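Local coordinates for molinate hydrolase (Gulosibacter molinativorax, PDB 4UB9), which is a zinc-binding hydrolase of the amidohydrolase family, named for the thiocarbamate pesticide molinate and probably acting on carbon-nitrogen bonds other than peptide bonds, at residues T332-A337 with L390-W395; D184-S189 with V248-F253; L100-M105 with G375-D380. All coordinates share one frame; numbering follows the deposited sequence.

Interaction 1 of 3, residues T332-A337 with L390-W395; sequences TIAQQA and LHERPW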
loop_
_atom_site.group_PDB
_atom_site.type_symbol
_atom_site.label_atom_id
_atom_site.label_comp_id
_atom_site.label_asym_id
_atom_site.label_seq_id
_atom_site.Cartn_x
_atom_site.Cartn_y
_atom_site.Cartn_z
ATOM N N THR A 332 -25.895 -12.947 -13.747
ATOM C CA THR A 332 -26.644 -14.201 -13.739
ATOM C C THR A 332 -26.574 -14.829 -12.374
ATOM O O THR A 332 -25.729 -14.494 -11.541
ATOM C CB THR A 332 -26.104 -15.222 -14.736
ATOM O OG1 THR A 332 -24.759 -15.562 -14.405
ATOM C CG2 THR A 332 -26.146 -14.704 -16.141
ATOM N N ILE A 333 -27.445 -15.780 -12.136
ATOM C CA ILE A 333 -27.434 -16.508 -10.845
ATOM C C ILE A 333 -26.078 -17.133 -10.534
ATOM O O ILE A 333 -25.560 -17.007 -9.442
ATOM C CB ILE A 333 -28.508 -17.618 -10.861
ATOM C CG1 ILE A 333 -29.898 -16.957 -10.768
ATOM C CG2 ILE A 333 -28.302 -18.609 -9.712
ATOM C CD1 ILE A 333 -31.034 -17.838 -11.257
ATOM N N ALA A 334 -25.505 -17.773 -11.550
ATOM C CA ALA A 334 -24.250 -18.498 -11.407
ATOM C C ALA A 334 -23.056 -17.564 -11.205
ATOM O O ALA A 334 -22.231 -17.751 -10.313
ATOM C CB ALA A 334 -24.007 -19.370 -12.614
ATOM N N GLN A 335 -22.989 -16.526 -12.035
ATOM C CA GLN A 335 -21.916 -15.516 -11.919
ATOM C C GLN A 335 -21.933 -14.861 -10.544
ATOM O O GLN A 335 -20.913 -14.753 -9.866
ATOM C CB GLN A 335 -22.023 -14.487 -13.048
ATOM C CG GLN A 335 -21.115 -13.290 -12.895
ATOM C CD GLN A 335 -19.622 -13.623 -12.933
ATOM O OE1 GLN A 335 -19.152 -14.558 -13.622
ATOM N NE2 GLN A 335 -18.855 -12.814 -12.226
ATOM N N GLN A 336 -23.112 -14.480 -10.108
ATOM C CA GLN A 336 -23.247 -13.815 -8.811
ATOM C C GLN A 336 -22.912 -14.744 -7.690
ATOM O O GLN A 336 -22.401 -14.331 -6.644
ATOM C CB GLN A 336 -24.696 -13.271 -8.590
ATOM C CG GLN A 336 -24.840 -12.406 -7.317
ATOM C CD GLN A 336 -23.914 -11.149 -7.265
ATOM O OE1 GLN A 336 -23.333 -10.812 -6.221
ATOM N NE2 GLN A 336 -23.798 -10.464 -8.378
ATOM N N ALA A 337 -23.323 -15.990 -7.845
ATOM C CA ALA A 337 -22.995 -16.995 -6.812
ATOM C C ALA A 337 -21.474 -17.196 -6.731
ATOM O O ALA A 337 -20.925 -17.405 -5.654
ATOM C CB ALA A 337 -23.672 -18.317 -7.117
ATOM N N LEU A 390 -14.858 -16.514 -15.253
ATOM C CA LEU A 390 -15.102 -16.377 -16.685
ATOM C C LEU A 390 -16.490 -16.758 -17.072
ATOM O O LEU A 390 -17.018 -16.265 -18.057
ATOM C CB LEU A 390 -14.185 -17.259 -17.486
ATOM C CG LEU A 390 -12.761 -16.729 -17.615
ATOM C CD1 LEU A 390 -11.833 -17.870 -18.062
ATOM C CD2 LEU A 390 -12.705 -15.562 -18.585
ATOM N N HIS A 391 -17.067 -17.674 -16.323
ATOM C CA HIS A 391 -18.367 -18.238 -16.673
ATOM C C HIS A 391 -19.478 -17.199 -16.491
ATOM O O HIS A 391 -19.795 -16.791 -15.374
ATOM C CB HIS A 391 -18.670 -19.481 -15.823
ATOM C CG HIS A 391 -19.987 -20.114 -16.126
ATOM N ND1 HIS A 391 -20.271 -20.698 -17.343
ATOM C CD2 HIS A 391 -21.097 -20.276 -15.363
ATOM C CE1 HIS A 391 -21.512 -21.151 -17.339
ATOM N NE2 HIS A 391 -22.026 -20.923 -16.143
ATOM N N GLU A 392 -20.052 -16.800 -17.600
ATOM C CA GLU A 392 -21.126 -15.791 -17.621
ATOM C C GLU A 392 -20.635 -14.467 -17.025
ATOM O O GLU A 392 -21.349 -13.768 -16.319
ATOM C CB GLU A 392 -22.388 -16.311 -16.920
ATOM C CG GLU A 392 -23.087 -17.409 -17.733
ATOM C CD GLU A 392 -24.197 -18.158 -17.001
ATOM O OE1 GLU A 392 -24.566 -17.813 -15.828
ATOM O OE2 GLU A 392 -24.637 -19.175 -17.598
ATOM N N ARG A 393 -19.400 -14.135 -17.382
ATOM C CA ARG A 393 -18.813 -12.875 -16.996
ATOM C C ARG A 393 -19.591 -11.772 -17.706
ATOM O O ARG A 393 -19.748 -11.807 -18.915
ATOM C CB ARG A 393 -17.350 -12.803 -17.399
ATOM C CG ARG A 393 -16.652 -11.630 -16.745
ATOM C CD ARG A 393 -15.129 -11.653 -16.812
ATOM N NE ARG A 393 -14.705 -10.888 -17.971
ATOM C CZ ARG A 393 -14.134 -9.706 -17.939
ATOM N NH1 ARG A 393 -13.827 -9.121 -16.798
ATOM N NH2 ARG A 393 -13.868 -9.127 -19.079
ATOM N N PRO A 394 -20.022 -10.752 -16.975
ATOM C CA PRO A 394 -20.861 -9.738 -17.629
ATOM C C PRO A 394 -20.131 -8.768 -18.540
ATOM O O PRO A 394 -20.770 -8.135 -19.379
ATOM C CB PRO A 394 -21.533 -9.014 -16.448
ATOM C CG PRO A 394 -20.689 -9.311 -15.271
ATOM C CD PRO A 394 -20.003 -10.610 -15.517
ATOM N N TRP A 395 -18.812 -8.717 -18.405
ATOM C CA TRP A 395 -17.967 -7.675 -19.049
ATOM C C TRP A 395 -17.114 -8.142 -20.244
ATOM O O TRP A 395 -16.281 -7.413 -20.764
ATOM C CB TRP A 395 -17.063 -7.073 -18.014
ATOM C CG TRP A 395 -17.836 -6.565 -16.838
ATOM C CD1 TRP A 395 -18.798 -5.633 -16.857
ATOM C CD2 TRP A 395 -17.712 -6.980 -15.493
ATOM N NE1 TRP A 395 -19.281 -5.401 -15.595
ATOM C CE2 TRP A 395 -18.644 -6.246 -14.739
ATOM C CE3 TRP A 395 -16.922 -7.929 -14.839
ATOM C CZ2 TRP A 395 -18.779 -6.383 -13.346
ATOM C CZ3 TRP A 395 -17.084 -8.095 -13.438
ATOM C CH2 TRP A 395 -17.989 -7.306 -12.718
HETATM O O HOH W 1 -23.762 -12.749 -15.392
#

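Interaction 2 of 3, residues D184-S189 with V248-F253; sequences DFMRPS and VGLLGF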
loop_
_atom_site.group_PDB
_atom_site.type_symbol
_atom_site.label_atom_id
_atom_site.label_comp_id
_atom_site.label_asym_id
_atom_site.label_seq_id
_atom_site.Cartn_x
_atom_site.Cartn_y
_atom_site.Cartn_z
ATOM N N ASP A 184 -10.650 7.714 -9.216
ATOM C CA ASP A 184 -11.785 7.040 -9.828
ATOM C C ASP A 184 -11.543 5.580 -10.316
ATOM O O ASP A 184 -12.494 4.847 -10.541
ATOM C CB ASP A 184 -12.324 7.892 -10.950
ATOM C CG ASP A 184 -12.990 9.163 -10.439
ATOM O OD1 ASP A 184 -13.796 9.095 -9.532
ATOM O OD2 ASP A 184 -12.745 10.227 -10.972
ATOM N N PHE A 185 -10.289 5.167 -10.454
ATOM C CA PHE A 185 -9.986 3.799 -10.849
ATOM C C PHE A 185 -9.024 3.131 -9.892
ATOM O O PHE A 185 -8.544 2.082 -10.161
ATOM C CB PHE A 185 -9.396 3.773 -12.246
ATOM C CG PHE A 185 -10.374 4.151 -13.319
ATOM C CD1 PHE A 185 -10.734 5.471 -13.506
ATOM C CD2 PHE A 185 -10.914 3.179 -14.155
ATOM C CE1 PHE A 185 -11.589 5.823 -14.529
ATOM C CE2 PHE A 185 -11.786 3.514 -15.158
ATOM C CZ PHE A 185 -12.150 4.843 -15.342
ATOM N N MET A 186 -8.818 3.708 -8.739
ATOM C CA MET A 186 -8.023 3.056 -7.733
ATOM C C MET A 186 -8.811 2.084 -6.863
ATOM O O MET A 186 -10.037 2.140 -6.784
ATOM C CB MET A 186 -7.413 4.097 -6.809
ATOM C CG MET A 186 -6.192 4.775 -7.381
ATOM S SD MET A 186 -5.650 6.213 -6.394
ATOM C CE MET A 186 -5.957 5.771 -4.708
ATOM N N ARG A 187 -8.068 1.214 -6.191
ATOM C CA ARG A 187 -8.559 0.466 -5.016
ATOM C C ARG A 187 -7.566 0.666 -3.915
ATOM O O ARG A 187 -6.430 1.008 -4.173
ATOM C CB ARG A 187 -8.715 -1.040 -5.309
ATOM C CG ARG A 187 -9.544 -1.303 -6.553
ATOM C CD ARG A 187 -9.986 -2.745 -6.606
ATOM N NE ARG A 187 -10.517 -3.049 -7.918
ATOM C CZ ARG A 187 -10.755 -4.270 -8.378
ATOM N NH1 ARG A 187 -10.582 -5.324 -7.604
ATOM N NH2 ARG A 187 -11.178 -4.428 -9.629
ATOM N N PRO A 188 -7.959 0.400 -2.675
ATOM C CA PRO A 188 -7.035 0.602 -1.579
ATOM C C PRO A 188 -5.664 -0.036 -1.803
ATOM O O PRO A 188 -4.649 0.591 -1.526
ATOM C CB PRO A 188 -7.749 -0.070 -0.385
ATOM C CG PRO A 188 -9.212 0.034 -0.727
ATOM C CD PRO A 188 -9.230 -0.210 -2.218
ATOM N N SER A 189 -5.637 -1.260 -2.298
ATOM C CA SER A 189 -4.364 -1.914 -2.533
ATOM C C SER A 189 -3.891 -1.836 -4.017
ATOM O O SER A 189 -2.825 -2.361 -4.347
ATOM C CB SER A 189 -4.457 -3.373 -2.147
ATOM O OG SER A 189 -5.262 -4.006 -3.132
ATOM N N VAL A 248 -16.258 3.682 -6.362
ATOM C CA VAL A 248 -16.697 2.388 -5.834
ATOM C C VAL A 248 -15.520 1.479 -5.514
ATOM O O VAL A 248 -15.479 0.810 -4.498
ATOM C CB VAL A 248 -17.686 1.701 -6.782
ATOM C CG1 VAL A 248 -18.961 2.532 -6.845
ATOM C CG2 VAL A 248 -17.119 1.527 -8.217
ATOM N N GLY A 249 -14.521 1.552 -6.359
ATOM C CA GLY A 249 -13.269 0.827 -6.150
ATOM C C GLY A 249 -12.537 1.203 -4.889
ATOM O O GLY A 249 -12.015 0.338 -4.196
ATOM N N LEU A 250 -12.442 2.500 -4.607
ATOM C CA LEU A 250 -11.731 2.964 -3.429
ATOM C C LEU A 250 -12.513 2.832 -2.167
ATOM O O LEU A 250 -11.981 2.490 -1.158
ATOM C CB LEU A 250 -11.413 4.434 -3.538
ATOM C CG LEU A 250 -9.980 4.814 -3.757
ATOM C CD1 LEU A 250 -9.920 6.332 -3.685
ATOM C CD2 LEU A 250 -9.046 4.190 -2.758
ATOM N N LEU A 251 -13.792 3.165 -2.232
ATOM C CA LEU A 251 -14.616 3.291 -1.049
ATOM C C LEU A 251 -15.745 2.276 -0.898
ATOM O O LEU A 251 -16.432 2.261 0.119
ATOM C CB LEU A 251 -15.268 4.697 -1.029
ATOM C CG LEU A 251 -14.259 5.835 -0.941
ATOM C CD1 LEU A 251 -14.993 7.158 -1.045
ATOM C CD2 LEU A 251 -13.487 5.753 0.359
ATOM N N GLY A 252 -15.939 1.446 -1.897
ATOM C CA GLY A 252 -17.033 0.462 -1.853
ATOM C C GLY A 252 -18.309 1.088 -2.398
ATOM O O GLY A 252 -18.282 2.197 -2.928
ATOM N N PHE A 253 -19.410 0.365 -2.272
ATOM C CA PHE A 253 -20.640 0.684 -2.997
ATOM C C PHE A 253 -21.637 1.482 -2.123
ATOM O O PHE A 253 -22.701 1.819 -2.583
ATOM C CB PHE A 253 -21.271 -0.614 -3.622
ATOM C CG PHE A 253 -20.521 -1.126 -4.823
ATOM C CD1 PHE A 253 -19.412 -1.954 -4.674
ATOM C CD2 PHE A 253 -20.874 -0.721 -6.127
ATOM C CE1 PHE A 253 -18.657 -2.346 -5.792
ATOM C CE2 PHE A 253 -20.138 -1.132 -7.258
ATOM C CZ PHE A 253 -19.018 -1.942 -7.088
HETATM O O HOH W 2 -13.929 2.869 -8.903
HETATM O O HOH W 3 -12.251 4.107 -7.104
#

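Interaction 3 of 3, residues L100-M105 with G375-D380; sequences LLDGIM and GCTDPD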
loop_
_atom_site.group_PDB
_atom_site.type_symbol
_atom_site.label_atom_id
_atom_site.label_comp_id
_atom_site.label_asym_id
_atom_site.label_seq_id
_atom_site.Cartn_x
_atom_site.Cartn_y
_atom_site.Cartn_z
ATOM N N LEU A 100 -14.963 0.430 -25.717
ATOM C CA LEU A 100 -14.127 -0.120 -26.760
ATOM C C LEU A 100 -12.611 -0.021 -26.470
ATOM O O LEU A 100 -11.814 -0.714 -27.112
ATOM C CB LEU A 100 -14.478 0.516 -28.106
ATOM C CG LEU A 100 -15.962 0.243 -28.482
ATOM C CD1 LEU A 100 -16.371 0.969 -29.749
ATOM C CD2 LEU A 100 -16.265 -1.257 -28.663
ATOM N N LEU A 101 -12.235 0.855 -25.528
ATOM C CA LEU A 101 -11.023 0.671 -24.721
ATOM C C LEU A 101 -11.543 0.209 -23.373
ATOM O O LEU A 101 -12.410 0.861 -22.783
ATOM C CB LEU A 101 -10.230 1.961 -24.561
ATOM C CG LEU A 101 -9.525 2.515 -25.806
ATOM C CD1 LEU A 101 -8.703 3.759 -25.484
ATOM C CD2 LEU A 101 -8.614 1.466 -26.411
ATOM N N ASP A 102 -11.025 -0.903 -22.871
ATOM C CA ASP A 102 -11.693 -1.659 -21.790
ATOM C C ASP A 102 -11.599 -1.005 -20.425
ATOM O O ASP A 102 -10.661 -1.194 -19.670
ATOM C CB ASP A 102 -11.129 -3.082 -21.701
ATOM C CG ASP A 102 -11.949 -3.982 -20.796
ATOM O OD1 ASP A 102 -12.740 -3.483 -19.944
ATOM O OD2 ASP A 102 -11.843 -5.201 -20.990
ATOM N N GLY A 103 -12.633 -0.275 -20.077
ATOM C CA GLY A 103 -12.629 0.512 -18.847
ATOM C C GLY A 103 -12.822 -0.279 -17.577
ATOM O O GLY A 103 -12.277 0.083 -16.507
ATOM N N ILE A 104 -13.617 -1.337 -17.657
ATOM C CA ILE A 104 -13.864 -2.182 -16.468
ATOM C C ILE A 104 -12.547 -2.785 -16.033
ATOM O O ILE A 104 -12.215 -2.803 -14.850
ATOM C CB ILE A 104 -14.892 -3.306 -16.744
ATOM C CG1 ILE A 104 -16.277 -2.689 -16.824
ATOM C CG2 ILE A 104 -14.842 -4.391 -15.680
ATOM C CD1 ILE A 104 -16.884 -2.299 -15.496
ATOM N N MET A 105 -11.783 -3.260 -16.998
ATOM C CA MET A 105 -10.419 -3.753 -16.715
ATOM C C MET A 105 -9.623 -2.735 -15.932
ATOM O O MET A 105 -9.015 -3.034 -14.924
ATOM C CB MET A 105 -9.688 -4.077 -18.001
ATOM C CG MET A 105 -8.393 -4.878 -17.806
ATOM S SD MET A 105 -7.603 -5.094 -19.425
ATOM C CE MET A 105 -7.070 -3.391 -19.567
ATOM N N GLY A 375 -16.104 -4.791 -22.383
ATOM C CA GLY A 375 -14.930 -4.427 -23.191
ATOM C C GLY A 375 -14.193 -5.651 -23.670
ATOM O O GLY A 375 -14.434 -6.753 -23.230
ATOM N N CYS A 376 -13.294 -5.445 -24.605
ATOM C CA CYS A 376 -12.457 -6.524 -25.102
ATOM C C CYS A 376 -11.228 -6.627 -24.206
ATOM O O CYS A 376 -10.204 -5.949 -24.372
ATOM C CB CYS A 376 -12.110 -6.313 -26.567
ATOM S SG CYS A 376 -10.916 -7.536 -27.138
ATOM N N THR A 377 -11.342 -7.520 -23.245
ATOM C CA THR A 377 -10.381 -7.642 -22.165
ATOM C C THR A 377 -9.077 -8.287 -22.594
ATOM O O THR A 377 -9.049 -9.250 -23.343
ATOM C CB THR A 377 -10.979 -8.464 -21.004
ATOM O OG1 THR A 377 -12.263 -7.919 -20.700
ATOM C CG2 THR A 377 -10.099 -8.385 -19.742
ATOM N N ASP A 378 -7.980 -7.724 -22.110
ATOM C CA ASP A 378 -6.660 -8.213 -22.494
ATOM C C ASP A 378 -6.520 -9.693 -22.134
ATOM O O ASP A 378 -6.823 -10.083 -21.000
ATOM C CB ASP A 378 -5.562 -7.405 -21.799
ATOM C CG ASP A 378 -4.187 -7.668 -22.378
ATOM O OD1 ASP A 378 -3.542 -8.647 -21.944
ATOM O OD2 ASP A 378 -3.737 -6.885 -23.233
ATOM N N PRO A 379 -5.996 -10.501 -23.054
ATOM C CA PRO A 379 -5.858 -11.956 -22.785
ATOM C C PRO A 379 -4.971 -12.308 -21.634
ATOM O O PRO A 379 -5.243 -13.268 -20.939
ATOM C CB PRO A 379 -5.270 -12.500 -24.060
ATOM C CG PRO A 379 -4.761 -11.318 -24.823
ATOM C CD PRO A 379 -5.600 -10.148 -24.417
ATOM N N ASP A 380 -3.978 -11.492 -21.336
ATOM C CA ASP A 380 -3.190 -11.742 -20.106
ATOM C C ASP A 380 -4.041 -11.640 -18.852
ATOM O O ASP A 380 -3.820 -12.361 -17.870
ATOM C CB ASP A 380 -1.981 -10.810 -19.956
ATOM C CG ASP A 380 -0.806 -11.230 -20.774
ATOM O OD1 ASP A 380 -0.643 -12.433 -21.075
ATOM O OD2 ASP A 380 0.000 -10.344 -21.096
#

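Interaction 1 of 3, residues T332-A337 with L390-W395
Thr332 opens the contact as the N-cap of helix 333-341, and its hydroxyl works twice. Thr332 OG1 sits in the crowded position between backbone N and carbonyl carbon (chi1 62°), accepts from Gln335 N at 3.1 Å and donates to Glu392 OE1 at 2.7 Å. The carboxylate receives it on the anti lone pair of OE1, the two side chains crossing nearly at a right angle; OE2 is bound by Gln406 of helix 400-410. An alanine here would lose both bonds of the hydroxyl, and would probably loosen the first turn of the helix and leave the Glu392 carboxylate less firmly placed. Water 1 runs alongside, accepting from Thr332 N at 2.7 Å and donating to Glu392 O at 2.8 Å. Ile333 turns elsewhere, but its N is bound by Glu410 OE1, so a second acid lies at this helix start and the helix end would probably favour both as anions. Helix 333-341 follows strand 326-328 in the TIM-barrel fold of the amidohydrolases; its partner is a type II turn, Leu390 to Arg393, with Glu392 at positive phi (60°). Ala334 CB meets Glu392 OE1 and reaches the edge of the His391 ring at CD2 (4.1 Å), while Glu392 CG lies over one face of that ring. Gln335 presses CB onto Glu392 O at 3.4 Å and lays CG across Pro394 CD at 3.9 Å.

Interaction 2 of 3, residues D184-S189 with V248-F253
Asp184 O is the best-held polar atom, gripped twice: by His246 ND1 and by water 2, 2.9 Å from Asp184 O. Water 2 in turn accepts from Gly249 N, and so carries the loop over to the short helix 248-251. A second bridge runs beside it, water 3 lying 3.0 Å from Met186 O and accepting from Leu250 N; the direct line between those two backbone atoms is too poorly angled for a bond. The backbones nevertheless come very close, with Arg187 CA 4.3 Å from Leu250 CA. Arg187 CA-H points at Gly249 O, angle at H 148°, and Gly249 CA makes a looser contact of the same kind with Met186 O. Any side chain on Gly249 would run into Met186 O. Pro188 brings CD to 3.5 Å from Gly249 O and CG toward Leu250 O. Leu250 and Met186 lie side by side and point the same way; Met186 bends at chi3 to bring CE within 4.0 Å of Leu250 CD2. Leu250 itself has chi1 at -109°, off a staggered position. Arg187 leaves in the other direction, extended, with NE bonded to Met107 O. A second subunit packs its own Leu250 on this Leu250 and its Gln191 on Pro188. Gly252, at positive phi, ends the helix. Both segments follow neighbouring parallel strands, 174-175 and 239-242, an arrangement typical of the loops round the zinc-bearing mouth of an amidohydrolase TIM barrel.

Interaction 3 of 3, residues L100-M105 with G375-D380
The two loops come together at Asp102 and Gly375, whose CA atoms are 4.5 Å apart, a spacing possible because Gly375 has no side chain; one there would run into the Asp102 carboxylate. Asp102 holds CG anti to its backbone N (chi1 -169°) and splits its oxygens between two tasks. Asp102 OD1 caps the short helix 103-106, accepting from Met105 N at 3.1 Å; the bond is nearly straight (175°) but comes from well above the carboxylate plane. Asp102 OD2 takes the hydroxyl of Thr377, 2.8 Å from Thr377 OG1 and met nearly along the C-O axis, and Thr377 CA crowds the same oxygen. One carboxylate thus ties helix start to facing loop and is fixed at both oxygens. Beyond it Met105, bent at chi3, brings SD 3.8 Å from Asp378 N and against Asp378 CB and Thr377 CG2. Asp378 caps helix 379-383, OD1 accepting from Asp380 N, while its OD2 forms a salt bridge with Arg490. Tyr114 bonds Asp102 N through its OH and packs on Met105 and Asp378; Cys376 rests on Ile132. This buried join, packed against helices 111-118 and 122-135, links the loops after strands 97-98 and 368-370 of the amidohydrolase TIM barrel.

From the N terminus, residues 100-105 open interaction 3, which closes only at 375-380 after 269 intervening residues, bringing an early and a late loop of the amidohydrolase barrel together. Interaction 2 is nested inside that span, closing a 58-residue loop between 184-189 and 248-253. Helix 333-341 then opens interaction 1 before interaction 3 has closed, and 390-395 completes it afterwards, so these two cross. They also touch: Trp395 O probably bonds Gly375 N, and the Trp395 ring packs on Ile104. Interaction 2 meets interaction 3 where Phe185 lies against Gly103 O; interactions 1 and 2 stay about 8 Å apart at their nearest atoms.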